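Local coordinates for protein globin III, extracellular (Lumbricus terrestris, PDB 1X9F) that probably binds and carries oxygen through its heme, as one globin subunit of the giant extracellular hemoglobin (erythrocruorin) of the earthworm, at residues 17-22 with 76-81; 41-46 with 117-122; 100-105 with 145-150. One frame throughout, in Å; residues are numbered along the deposited sequence.

Contact 1 of 3, residues 17-22 with 76-81; sequences KQWDIL and NGLDLA. With HEM (protoporphyrin IX containing Fe), chain R.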
loop_
_atom_site.group_PDB
_atom_site.type_symbol
_atom_site.label_atom_id
_atom_site.label_comp_id
_atom_site.label_asym_id
_atom_site.label_seq_id
_atom_site.Cartn_x
_atom_site.Cartn_y
_atom_site.Cartn_z
ATOM N N LYS C 17 12.137 -7.950 -21.664
ATOM C CA LYS C 17 11.118 -7.252 -20.902
ATOM C C LYS C 17 11.422 -5.760 -20.881
ATOM O O LYS C 17 10.527 -4.932 -21.091
ATOM C CB LYS C 17 11.074 -7.810 -19.478
ATOM C CG LYS C 17 9.984 -7.214 -18.604
ATOM C CD LYS C 17 10.162 -7.603 -17.145
ATOM C CE LYS C 17 9.712 -9.036 -16.875
ATOM N NZ LYS C 17 9.939 -9.415 -15.451
ATOM N N GLN C 18 12.686 -5.420 -20.650
ATOM C CA GLN C 18 13.080 -4.018 -20.562
ATOM C C GLN C 18 13.008 -3.292 -21.899
ATOM O O GLN C 18 12.556 -2.150 -21.964
ATOM C CB GLN C 18 14.461 -3.881 -19.924
ATOM C CG GLN C 18 14.418 -4.109 -18.425
ATOM C CD GLN C 18 15.783 -4.128 -17.763
ATOM O OE1 GLN C 18 15.871 -4.197 -16.540
ATOM N NE2 GLN C 18 16.844 -4.077 -18.554
ATOM N N TRP C 19 13.446 -3.962 -22.956
ATOM C CA TRP C 19 13.393 -3.420 -24.308
ATOM C C TRP C 19 11.958 -3.160 -24.748
ATOM O O TRP C 19 11.659 -2.137 -25.365
ATOM C CB TRP C 19 14.045 -4.428 -25.235
ATOM C CG TRP C 19 14.048 -4.121 -26.691
ATOM C CD1 TRP C 19 13.336 -4.767 -27.654
ATOM C CD2 TRP C 19 14.852 -3.147 -27.373
ATOM N NE1 TRP C 19 13.639 -4.254 -28.894
ATOM C CE2 TRP C 19 14.569 -3.259 -28.752
ATOM C CE3 TRP C 19 15.788 -2.186 -26.957
ATOM C CZ2 TRP C 19 15.170 -2.442 -29.712
ATOM C CZ3 TRP C 19 16.388 -1.378 -27.912
ATOM C CH2 TRP C 19 16.076 -1.511 -29.274
ATOM N N ASP C 20 11.079 -4.100 -24.413
ATOM C CA ASP C 20 9.677 -4.055 -24.794
ATOM C C ASP C 20 8.958 -2.794 -24.341
ATOM O O ASP C 20 8.052 -2.308 -25.021
ATOM C CB ASP C 20 8.959 -5.256 -24.207
ATOM C CG ASP C 20 8.212 -6.017 -25.246
ATOM O OD1 ASP C 20 6.973 -5.852 -25.326
ATOM O OD2 ASP C 20 8.779 -6.780 -26.062
ATOM N N ILE C 21 9.351 -2.292 -23.173
ATOM C CA ILE C 21 8.869 -1.014 -22.680
ATOM C C ILE C 21 8.942 0.101 -23.742
ATOM O O ILE C 21 8.008 0.892 -23.859
ATOM C CB ILE C 21 9.580 -0.652 -21.341
ATOM C CG1 ILE C 21 8.855 -1.324 -20.165
ATOM C CG2 ILE C 21 9.638 0.869 -21.126
ATOM C CD1 ILE C 21 9.765 -1.663 -18.954
ATOM N N LEU C 22 10.012 0.149 -24.536
ATOM C CA LEU C 22 10.114 1.191 -25.567
ATOM C C LEU C 22 8.960 1.239 -26.556
ATOM O O LEU C 22 8.681 2.301 -27.122
ATOM C CB LEU C 22 11.418 1.067 -26.361
ATOM C CG LEU C 22 12.585 1.794 -25.687
ATOM C CD1 LEU C 22 13.828 1.656 -26.529
ATOM C CD2 LEU C 22 12.269 3.265 -25.435
ATOM N N ASN C 76 15.544 -2.307 -36.302
ATOM C CA ASN C 76 14.808 -3.554 -36.446
ATOM C C ASN C 76 15.723 -4.765 -36.443
ATOM O O ASN C 76 15.313 -5.858 -36.048
ATOM C CB ASN C 76 13.891 -3.531 -37.666
ATOM C CG ASN C 76 12.515 -2.978 -37.338
ATOM O OD1 ASN C 76 12.333 -2.272 -36.342
ATOM N ND2 ASN C 76 11.535 -3.301 -38.172
ATOM N N GLY C 77 16.971 -4.557 -36.860
ATOM C CA GLY C 77 17.984 -5.604 -36.797
ATOM C C GLY C 77 18.271 -5.949 -35.351
ATOM O O GLY C 77 18.368 -7.125 -34.995
ATOM N N LEU C 78 18.404 -4.914 -34.522
ATOM C CA LEU C 78 18.649 -5.084 -33.090
ATOM C C LEU C 78 17.398 -5.636 -32.403
ATOM O O LEU C 78 17.498 -6.477 -31.503
ATOM C CB LEU C 78 19.106 -3.765 -32.450
ATOM C CG LEU C 78 19.348 -3.736 -30.932
ATOM C CD1 LEU C 78 20.439 -4.721 -30.515
ATOM C CD2 LEU C 78 19.692 -2.323 -30.468
ATOM N N ASP C 79 16.227 -5.181 -32.851
ATOM C CA ASP C 79 14.937 -5.713 -32.390
ATOM C C ASP C 79 14.782 -7.205 -32.685
ATOM O O ASP C 79 14.289 -7.964 -31.850
ATOM C CB ASP C 79 13.773 -4.955 -33.034
ATOM C CG ASP C 79 12.439 -5.311 -32.412
ATOM O OD1 ASP C 79 11.526 -5.755 -33.146
ATOM O OD2 ASP C 79 12.221 -5.185 -31.184
ATOM N N LEU C 80 15.199 -7.599 -33.886
ATOM C CA LEU C 80 15.197 -8.984 -34.320
ATOM C C LEU C 80 16.045 -9.866 -33.408
ATOM O O LEU C 80 15.568 -10.889 -32.913
ATOM C CB LEU C 80 15.699 -9.070 -35.763
ATOM C CG LEU C 80 15.943 -10.472 -36.312
ATOM C CD1 LEU C 80 14.628 -11.160 -36.562
ATOM C CD2 LEU C 80 16.751 -10.408 -37.584
ATOM N N ALA C 81 17.295 -9.466 -33.184
ATOM C CA ALA C 81 18.187 -10.206 -32.300
ATOM C C ALA C 81 17.567 -10.388 -30.909
ATOM O O ALA C 81 17.444 -11.514 -30.420
ATOM C CB ALA C 81 19.542 -9.510 -32.206
HETATM C CHA HEM R . 23.558 -1.959 -42.819
HETATM C CHB HEM R . 22.041 -4.013 -38.633
HETATM C CHC HEM R . 25.852 -2.124 -36.242
HETATM C CHD HEM R . 27.553 -0.375 -40.506
HETATM C C1A HEM R . 22.728 -2.676 -41.831
HETATM C C2A HEM R . 21.506 -3.241 -42.189
HETATM C C3A HEM R . 21.009 -3.870 -40.962
HETATM C C4A HEM R . 22.094 -3.550 -40.019
HETATM C CMA HEM R . 19.735 -4.638 -40.719
HETATM C CAA HEM R . 20.829 -3.211 -43.534
HETATM C CBA HEM R . 21.067 -4.523 -44.257
HETATM C CGA HEM R . 20.332 -4.450 -45.569
HETATM O O1A HEM R . 19.107 -4.696 -45.581
HETATM O O2A HEM R . 20.978 -4.143 -46.592
HETATM C C1B HEM R . 22.984 -3.662 -37.576
HETATM C C2B HEM R . 22.747 -4.046 -36.261
HETATM C C3B HEM R . 23.811 -3.477 -35.644
HETATM C C4B HEM R . 24.614 -2.841 -36.566
HETATM C CMB HEM R . 21.616 -4.854 -35.665
HETATM C CAB HEM R . 24.054 -3.615 -34.337
HETATM C CBB HEM R . 23.953 -3.883 -33.003
HETATM C C1C HEM R . 26.681 -1.439 -37.249
HETATM C C2C HEM R . 27.844 -0.773 -36.900
HETATM C C3C HEM R . 28.299 -0.315 -38.108
HETATM C C4C HEM R . 27.392 -0.684 -39.075
HETATM C CMC HEM R . 28.479 -0.624 -35.541
HETATM C CAC HEM R . 29.510 0.518 -38.310
HETATM C CBC HEM R . 30.717 0.162 -38.918
HETATM C C1D HEM R . 26.584 -0.659 -41.574
HETATM C C2D HEM R . 26.778 -0.194 -42.873
HETATM C C3D HEM R . 25.671 -0.625 -43.572
HETATM C C4D HEM R . 24.869 -1.337 -42.549
HETATM C CMD HEM R . 27.958 0.593 -43.393
HETATM C CAD HEM R . 25.347 -0.411 -45.025
HETATM C CBD HEM R . 24.640 0.932 -45.139
HETATM C CGD HEM R . 24.211 1.070 -46.572
HETATM O O1D HEM R . 24.990 1.607 -47.388
HETATM O O2D HEM R . 23.088 0.626 -46.876
HETATM N NA HEM R . 23.133 -2.861 -40.542
HETATM N NB HEM R . 24.101 -2.922 -37.822
HETATM N NC HEM R . 26.377 -1.415 -38.580
HETATM N ND HEM R . 25.441 -1.349 -41.323
HETATM FE FE HEM R . 24.782 -2.166 -39.583
#
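Trp19 presents the pyrrole edge of its indole to the carboxylate of Asp79, and the far corner of its benzene ring to Leu78. NE1 of Trp19 donates to OD2 of Asp79 at 2.8 Å, with an N-H...O angle of 169°, so the bond is nearly straight. The acceptor lies almost in the indole plane and receives the proton on its anti lone pair, on the side away from OD1. The carboxylate is nonetheless turned against the ring, the two planes standing 32° apart. The indole reaches across because CG of Trp19 is anti to the backbone N (chi1 177°), which extends the ring from helix 9-20 toward helix 65-83. At its other end CH2 meets CD2 of Leu78 at 3.9 Å, an apolar touch that comes in obliquely. A phenylalanine in place of Trp19 would probably leave OD2 of Asp79 without its N-H donor and open a gap beside Leu78. The other oxygen, OD1 of Asp79, forms a salt bridge with Arg26 of the neighbouring Globin II chain. Held by an indole N-H and a guanidinium, this buried carboxylate is likely to remain ionised. On the heme side of the same helix, the backbone N of Leu78 lies 3.4 Å from the porphyrin methyl CMB, and Gly77 also packs against that methyl, leaving little room there for a side chain. The contact thus joins the A and E helices of the globin fold. Around it, Trp23 meets the Trp19 ring edge-to-face, Leu75 and Ile82 of helix 65-83 pack against that ring, and helix 110-127 closes the junction with Leu124 on Trp19 and Leu120 on Leu78.

Contact 2 of 3, residues 41-46 with 117-122; sequences TKLAKD and GEILAT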
loop_
_atom_site.group_PDB
_atom_site.type_symbol
_atom_site.label_atom_id
_atom_site.label_comp_id
_atom_site.label_asym_id
_atom_site.label_seq_id
_atom_site.Cartn_x
_atom_site.Cartn_y
_atom_site.Cartn_z
ATOM N N THR C 41 24.848 8.646 -35.352
ATOM C CA THR C 41 25.422 9.990 -35.321
ATOM C C THR C 41 26.574 10.090 -34.317
ATOM O O THR C 41 27.644 10.615 -34.644
ATOM C CB THR C 41 24.316 11.028 -35.025
ATOM O OG1 THR C 41 23.760 11.484 -36.265
ATOM C CG2 THR C 41 24.884 12.309 -34.404
ATOM N N LYS C 42 26.347 9.575 -33.109
ATOM C CA LYS C 42 27.360 9.545 -32.059
ATOM C C LYS C 42 28.530 8.659 -32.483
ATOM O O LYS C 42 29.692 8.990 -32.226
ATOM C CB LYS C 42 26.743 9.055 -30.740
ATOM C CG LYS C 42 27.681 9.036 -29.524
ATOM C CD LYS C 42 27.874 10.414 -28.886
ATOM C CE LYS C 42 28.678 10.322 -27.583
ATOM N NZ LYS C 42 30.052 9.741 -27.782
ATOM N N LEU C 43 28.218 7.547 -33.144
ATOM C CA LEU C 43 29.251 6.656 -33.656
ATOM C C LEU C 43 30.164 7.384 -34.636
ATOM O O LEU C 43 31.388 7.300 -34.512
ATOM C CB LEU C 43 28.647 5.405 -34.302
ATOM C CG LEU C 43 29.648 4.401 -34.894
ATOM C CD1 LEU C 43 30.464 3.692 -33.797
ATOM C CD2 LEU C 43 28.916 3.367 -35.735
ATOM N N ALA C 44 29.575 8.098 -35.595
ATOM C CA ALA C 44 30.350 8.834 -36.600
ATOM C C ALA C 44 31.158 9.977 -35.981
ATOM O O ALA C 44 32.282 10.253 -36.410
ATOM C CB ALA C 44 29.440 9.352 -37.710
ATOM N N LYS C 45 30.578 10.627 -34.973
ATOM C CA LYS C 45 31.260 11.668 -34.209
ATOM C C LYS C 45 32.565 11.154 -33.608
ATOM O O LYS C 45 33.588 11.835 -33.674
ATOM C CB LYS C 45 30.354 12.181 -33.083
ATOM C CG LYS C 45 30.874 13.437 -32.371
ATOM C CD LYS C 45 30.173 14.717 -32.842
ATOM C CE LYS C 45 30.293 14.946 -34.359
ATOM N NZ LYS C 45 29.506 16.145 -34.803
ATOM N N ASP C 46 32.523 9.954 -33.030
ATOM C CA ASP C 46 33.688 9.366 -32.360
ATOM C C ASP C 46 34.701 8.756 -33.315
ATOM O O ASP C 46 35.906 8.760 -33.037
ATOM C CB ASP C 46 33.256 8.296 -31.356
ATOM C CG ASP C 46 32.430 8.857 -30.219
ATOM O OD1 ASP C 46 31.882 8.055 -29.437
ATOM O OD2 ASP C 46 32.266 10.082 -30.022
ATOM N N GLY C 117 28.715 -0.644 -29.096
ATOM C CA GLY C 117 28.369 -1.240 -27.808
ATOM C C GLY C 117 28.432 -0.273 -26.639
ATOM O O GLY C 117 27.547 -0.278 -25.781
ATOM N N GLU C 118 29.479 0.549 -26.600
ATOM C CA GLU C 118 29.620 1.559 -25.553
ATOM C C GLU C 118 28.542 2.619 -25.688
ATOM O O GLU C 118 27.905 2.981 -24.699
ATOM C CB GLU C 118 30.989 2.231 -25.604
ATOM C CG GLU C 118 32.169 1.290 -25.452
ATOM C CD GLU C 118 33.464 1.900 -25.959
ATOM O OE1 GLU C 118 34.492 1.191 -25.944
ATOM O OE2 GLU C 118 33.461 3.082 -26.371
ATOM N N ILE C 119 28.346 3.119 -26.906
ATOM C CA ILE C 119 27.310 4.121 -27.161
ATOM C C ILE C 119 25.924 3.574 -26.794
ATOM O O ILE C 119 25.108 4.281 -26.199
ATOM C CB ILE C 119 27.360 4.622 -28.629
ATOM C CG1 ILE C 119 28.668 5.374 -28.889
ATOM C CG2 ILE C 119 26.162 5.527 -28.941
ATOM C CD1 ILE C 119 28.974 5.603 -30.353
ATOM N N LEU C 120 25.687 2.310 -27.132
ATOM C CA LEU C 120 24.426 1.634 -26.861
ATOM C C LEU C 120 24.211 1.453 -25.359
ATOM O O LEU C 120 23.101 1.631 -24.856
ATOM C CB LEU C 120 24.416 0.284 -27.581
ATOM C CG LEU C 120 23.126 -0.468 -27.903
ATOM C CD1 LEU C 120 22.039 0.444 -28.457
ATOM C CD2 LEU C 120 23.445 -1.575 -28.894
ATOM N N ALA C 121 25.287 1.117 -24.650
ATOM C CA ALA C 121 25.246 0.963 -23.194
ATOM C C ALA C 121 24.935 2.272 -22.469
ATOM O O ALA C 121 24.276 2.272 -21.431
ATOM C CB ALA C 121 26.558 0.380 -22.688
ATOM N N THR C 122 25.430 3.377 -23.016
ATOM C CA THR C 122 25.204 4.696 -22.444
ATOM C C THR C 122 23.795 5.201 -22.757
ATOM O O THR C 122 23.108 5.729 -21.881
ATOM C CB THR C 122 26.281 5.668 -22.964
ATOM O OG1 THR C 122 27.568 5.222 -22.510
ATOM C CG2 THR C 122 26.140 7.061 -22.329
#
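Leu43 and Ile119 bring their CA atoms within 7.2 Å of each other where the helical segments 41-46 and 117-122 pass, their axes 10.2 Å apart and inclined at 133°, closer to antiparallel than to parallel. Ile119 carries nearly all of the contact, pushing its longer branch at the other helix. With CG1 set anti to the carbonyl carbon (chi1 -65°), CD1 is carried to the backbone of Leu43 and lies 3.5 Å from its CA. The CB of Leu43 is the part of that side chain that adds to the packing, at 4.0 Å from CD1 of Ile119. Lys42 covers the flank of the isoleucine with its aliphatic portion: its CG is 3.8 Å from CG1 of Ile119, and the shorter branch CG2 rests against the same stem. Beyond this the lysine chain bends at chi2 (79°) and chi4, which brings NZ back to its own helix and to Asp46, one turn on. There NZ of Lys42 donates to OD2 of Asp46 at 3.2 Å, on the syn lone pair, and a weak bond to OD1 completes the salt bridge. Asp46 meets the isoleucine from the opposite direction, its OD1 being 3.9 Å from CD1 of Ile119. The methyl thus sits beside a paired charge; the contact is otherwise made mainly by carbon packing and is partly buried. The carboxylate of Glu118, of like charge to Asp46 and not in contact with it, has its own salt bridge to Lys115. This is the crossing of the B and G helices of the globin fold. Leu39 of helix 28-46 adds to the packing on Ile119, Val50 of the short helix 50-53 lies against Leu43, and Leu43 itself touches the heme.

Contact 3 of 3, residues 100-105 with 145-150; sequences HQHEVR and TKISSR. With HEM (protoporphyrin IX containing Fe), chain R.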
loop_
_atom_site.group_PDB
_atom_site.type_symbol
_atom_site.label_atom_id
_atom_site.label_comp_id
_atom_site.label_asym_id
_atom_site.label_seq_id
_atom_site.Cartn_x
_atom_site.Cartn_y
_atom_site.Cartn_z
ATOM N N HIS C 100 27.215 -11.492 -42.535
ATOM C CA HIS C 100 27.494 -11.407 -43.972
ATOM C C HIS C 100 27.242 -10.014 -44.521
ATOM O O HIS C 100 28.077 -9.470 -45.247
ATOM C CB HIS C 100 26.686 -12.444 -44.759
ATOM C CG HIS C 100 27.080 -13.854 -44.458
ATOM N ND1 HIS C 100 28.303 -14.375 -44.821
ATOM C CD2 HIS C 100 26.427 -14.843 -43.804
ATOM C CE1 HIS C 100 28.379 -15.630 -44.417
ATOM N NE2 HIS C 100 27.259 -15.936 -43.789
ATOM N N GLN C 101 26.095 -9.437 -44.165
ATOM C CA GLN C 101 25.727 -8.117 -44.664
ATOM C C GLN C 101 26.767 -7.033 -44.338
ATOM O O GLN C 101 26.969 -6.126 -45.148
ATOM C CB GLN C 101 24.334 -7.698 -44.167
ATOM C CG GLN C 101 23.185 -8.541 -44.745
ATOM C CD GLN C 101 21.815 -8.058 -44.287
ATOM O OE1 GLN C 101 21.606 -7.791 -43.101
ATOM N NE2 GLN C 101 20.878 -7.953 -45.226
ATOM N N HIS C 102 27.422 -7.118 -43.175
ATOM C CA HIS C 102 28.456 -6.122 -42.838
ATOM C C HIS C 102 29.800 -6.484 -43.449
ATOM O O HIS C 102 30.598 -5.605 -43.777
ATOM C CB HIS C 102 28.570 -5.901 -41.317
ATOM C CG HIS C 102 27.384 -5.201 -40.729
ATOM N ND1 HIS C 102 26.178 -5.836 -40.530
ATOM C CD2 HIS C 102 27.205 -3.919 -40.331
ATOM C CE1 HIS C 102 25.309 -4.978 -40.024
ATOM N NE2 HIS C 102 25.909 -3.810 -39.890
ATOM N N GLU C 103 30.034 -7.782 -43.606
ATOM C CA GLU C 103 31.242 -8.309 -44.219
ATOM C C GLU C 103 31.451 -7.706 -45.615
ATOM O O GLU C 103 32.564 -7.286 -45.953
ATOM C CB GLU C 103 31.132 -9.839 -44.250
ATOM C CG GLU C 103 32.115 -10.604 -45.119
ATOM C CD GLU C 103 31.611 -12.007 -45.441
ATOM O OE1 GLU C 103 30.639 -12.126 -46.221
ATOM O OE2 GLU C 103 32.188 -12.988 -44.922
ATOM N N VAL C 104 30.383 -7.624 -46.405
ATOM C CA VAL C 104 30.493 -7.090 -47.761
ATOM C C VAL C 104 30.622 -5.565 -47.819
ATOM O O VAL C 104 30.639 -4.988 -48.908
ATOM C CB VAL C 104 29.339 -7.561 -48.696
ATOM C CG1 VAL C 104 29.277 -9.084 -48.756
ATOM C CG2 VAL C 104 27.990 -6.973 -48.269
ATOM N N ARG C 105 30.720 -4.907 -46.670
ATOM C CA ARG C 105 30.949 -3.461 -46.664
ATOM C C ARG C 105 32.389 -3.202 -46.283
ATOM O O ARG C 105 32.781 -3.474 -45.141
ATOM C CB ARG C 105 30.054 -2.757 -45.637
ATOM C CG ARG C 105 28.635 -3.295 -45.520
ATOM C CD ARG C 105 27.831 -3.178 -46.796
ATOM N NE ARG C 105 27.847 -1.809 -47.295
ATOM C CZ ARG C 105 27.301 -1.427 -48.439
ATOM N NH1 ARG C 105 26.687 -2.313 -49.218
ATOM N NH2 ARG C 105 27.365 -0.157 -48.814
ATOM N N THR C 145 29.386 -9.184 -31.122
ATOM C CA THR C 145 30.487 -10.062 -31.501
ATOM C C THR C 145 30.121 -10.935 -32.700
ATOM O O THR C 145 30.942 -11.126 -33.596
ATOM C CB THR C 145 30.920 -10.936 -30.311
ATOM O OG1 THR C 145 31.425 -10.099 -29.261
ATOM C CG2 THR C 145 32.134 -11.799 -30.674
ATOM N N LYS C 146 28.894 -11.453 -32.723
ATOM C CA LYS C 146 28.463 -12.332 -33.809
ATOM C C LYS C 146 28.330 -11.581 -35.140
ATOM O O LYS C 146 28.773 -12.078 -36.176
ATOM C CB LYS C 146 27.152 -13.031 -33.440
ATOM C CG LYS C 146 27.190 -14.561 -33.506
ATOM C CD LYS C 146 27.850 -15.198 -32.260
ATOM C CE LYS C 146 26.922 -15.201 -31.027
ATOM N NZ LYS C 146 25.855 -16.244 -31.059
ATOM N N ILE C 147 27.731 -10.390 -35.110
ATOM C CA ILE C 147 27.603 -9.567 -36.314
ATOM C C ILE C 147 28.973 -9.139 -36.851
ATOM O O ILE C 147 29.166 -9.054 -38.064
ATOM C CB ILE C 147 26.709 -8.332 -36.048
ATOM C CG1 ILE C 147 25.322 -8.782 -35.578
ATOM C CG2 ILE C 147 26.567 -7.479 -37.307
ATOM C CD1 ILE C 147 24.474 -7.678 -34.962
ATOM N N SER C 148 29.926 -8.897 -35.953
ATOM C CA SER C 148 31.234 -8.358 -36.352
ATOM C C SER C 148 32.353 -9.396 -36.542
ATOM O O SER C 148 33.487 -9.032 -36.860
ATOM C CB SER C 148 31.682 -7.272 -35.368
ATOM O OG SER C 148 31.918 -7.818 -34.078
ATOM N N SER C 149 32.025 -10.678 -36.361
ATOM C CA SER C 149 32.995 -11.789 -36.476
ATOM C C SER C 149 33.623 -11.959 -37.868
ATOM O O SER C 149 34.770 -12.401 -37.990
ATOM C CB SER C 149 32.342 -13.110 -36.047
ATOM O OG SER C 149 31.249 -13.444 -36.888
ATOM N N ARG C 150 32.858 -11.610 -38.902
ATOM C CA ARG C 150 33.282 -11.748 -40.298
ATOM C C ARG C 150 34.012 -10.527 -40.826
ATOM O O ARG C 150 34.180 -10.369 -42.042
ATOM C CB ARG C 150 32.073 -12.005 -41.189
ATOM C CG ARG C 150 31.677 -13.437 -41.219
ATOM C CD ARG C 150 30.421 -13.695 -41.999
ATOM N NE ARG C 150 30.013 -15.081 -41.818
ATOM C CZ ARG C 150 30.532 -16.113 -42.481
ATOM N NH1 ARG C 150 31.483 -15.933 -43.397
ATOM N NH2 ARG C 150 30.085 -17.338 -42.233
HETATM C CHA HEM R . 23.558 -1.959 -42.819
HETATM C CHB HEM R . 22.041 -4.013 -38.633
HETATM C CHC HEM R . 25.852 -2.124 -36.242
HETATM C CHD HEM R . 27.553 -0.375 -40.506
HETATM C C1A HEM R . 22.728 -2.676 -41.831
HETATM C C2A HEM R . 21.506 -3.241 -42.189
HETATM C C3A HEM R . 21.009 -3.870 -40.962
HETATM C C4A HEM R . 22.094 -3.550 -40.019
HETATM C CMA HEM R . 19.735 -4.638 -40.719
HETATM C CAA HEM R . 20.829 -3.211 -43.534
HETATM C CBA HEM R . 21.067 -4.523 -44.257
HETATM C CGA HEM R . 20.332 -4.450 -45.569
HETATM O O1A HEM R . 19.107 -4.696 -45.581
HETATM O O2A HEM R . 20.978 -4.143 -46.592
HETATM C C1B HEM R . 22.984 -3.662 -37.576
HETATM C C2B HEM R . 22.747 -4.046 -36.261
HETATM C C3B HEM R . 23.811 -3.477 -35.644
HETATM C C4B HEM R . 24.614 -2.841 -36.566
HETATM C CMB HEM R . 21.616 -4.854 -35.665
HETATM C CAB HEM R . 24.054 -3.615 -34.337
HETATM C CBB HEM R . 23.953 -3.883 -33.003
HETATM C C1C HEM R . 26.681 -1.439 -37.249
HETATM C C2C HEM R . 27.844 -0.773 -36.900
HETATM C C3C HEM R . 28.299 -0.315 -38.108
HETATM C C4C HEM R . 27.392 -0.684 -39.075
HETATM C CMC HEM R . 28.479 -0.624 -35.541
HETATM C CAC HEM R . 29.510 0.518 -38.310
HETATM C CBC HEM R . 30.717 0.162 -38.918
HETATM C C1D HEM R . 26.584 -0.659 -41.574
HETATM C C2D HEM R . 26.778 -0.194 -42.873
HETATM C C3D HEM R . 25.671 -0.625 -43.572
HETATM C C4D HEM R . 24.869 -1.337 -42.549
HETATM C CMD HEM R . 27.958 0.593 -43.393
HETATM C CAD HEM R . 25.347 -0.411 -45.025
HETATM C CBD HEM R . 24.640 0.932 -45.139
HETATM C CGD HEM R . 24.211 1.070 -46.572
HETATM O O1D HEM R . 24.990 1.607 -47.388
HETATM O O2D HEM R . 23.088 0.626 -46.876
HETATM N NA HEM R . 23.133 -2.861 -40.542
HETATM N NB HEM R . 24.101 -2.922 -37.822
HETATM N NC HEM R . 26.377 -1.415 -38.580
HETATM N ND HEM R . 25.441 -1.349 -41.323
HETATM FE FE HEM R . 24.782 -2.166 -39.583
#
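The imidazole of His100 carries the side chain of Arg150 over one face, while OE1 of Glu103 lies at its edge, in plane. CD of Arg150 makes a CH-pi contact, 3.9 Å from the centroid of the His100 ring. Guanidinium and imidazole are 31° from parallel, but their separation is too short in the model to be trusted. At the guanidinium edge, NH1 of Arg150 makes a salt bridge to OE2 of Glu103, with a weak hydrogen bond at 3.4 Å; the carboxylate stands nearly perpendicular to it, at 84°. The extended chain of Arg150, from CG to NE, lets it reach both partners. Two residues beyond His100 on the same helix is the proximal histidine of the globin fold: NE2 of His102 binds the heme iron at 2.0 Å, with the ring edge directed at the porphyrin. Its ND1 is hydrogen-bonded to the backbone O of Leu98, which fixes the ring's rotation and is likely to make the ligand more electron-rich. CG2 of Ile147 approaches that ring obliquely, 3.6 Å from ND1 of His102, and CD1 of Ile147 reaches the heme methyl CMB. Arg105 spreads one guanidinium face over CAD, with its NH2 3.3 Å from the propionate oxygen O1D of the heme.

In the fold
The three contacts lie 18 to 20 Å apart, centre to centre, and together draw on six of the chain's seven helices. Contact 1 pairs helix 9-20 with 65-83, contact 2 helix 28-46 with 110-127, and contact 3 helix 88-103 with 133-148. Contact 1 closes before contact 3 opens, whereas contact 2 interleaves with each, so its pairing is threaded through the other two along the chain. Contacts 1 and 2 touch through Leu78 and Leu120; contact 3 touches neither. The heme meets all three: contact 3 supplies the iron ligand, and contacts 1 and 2 contribute packing residues to its pocket.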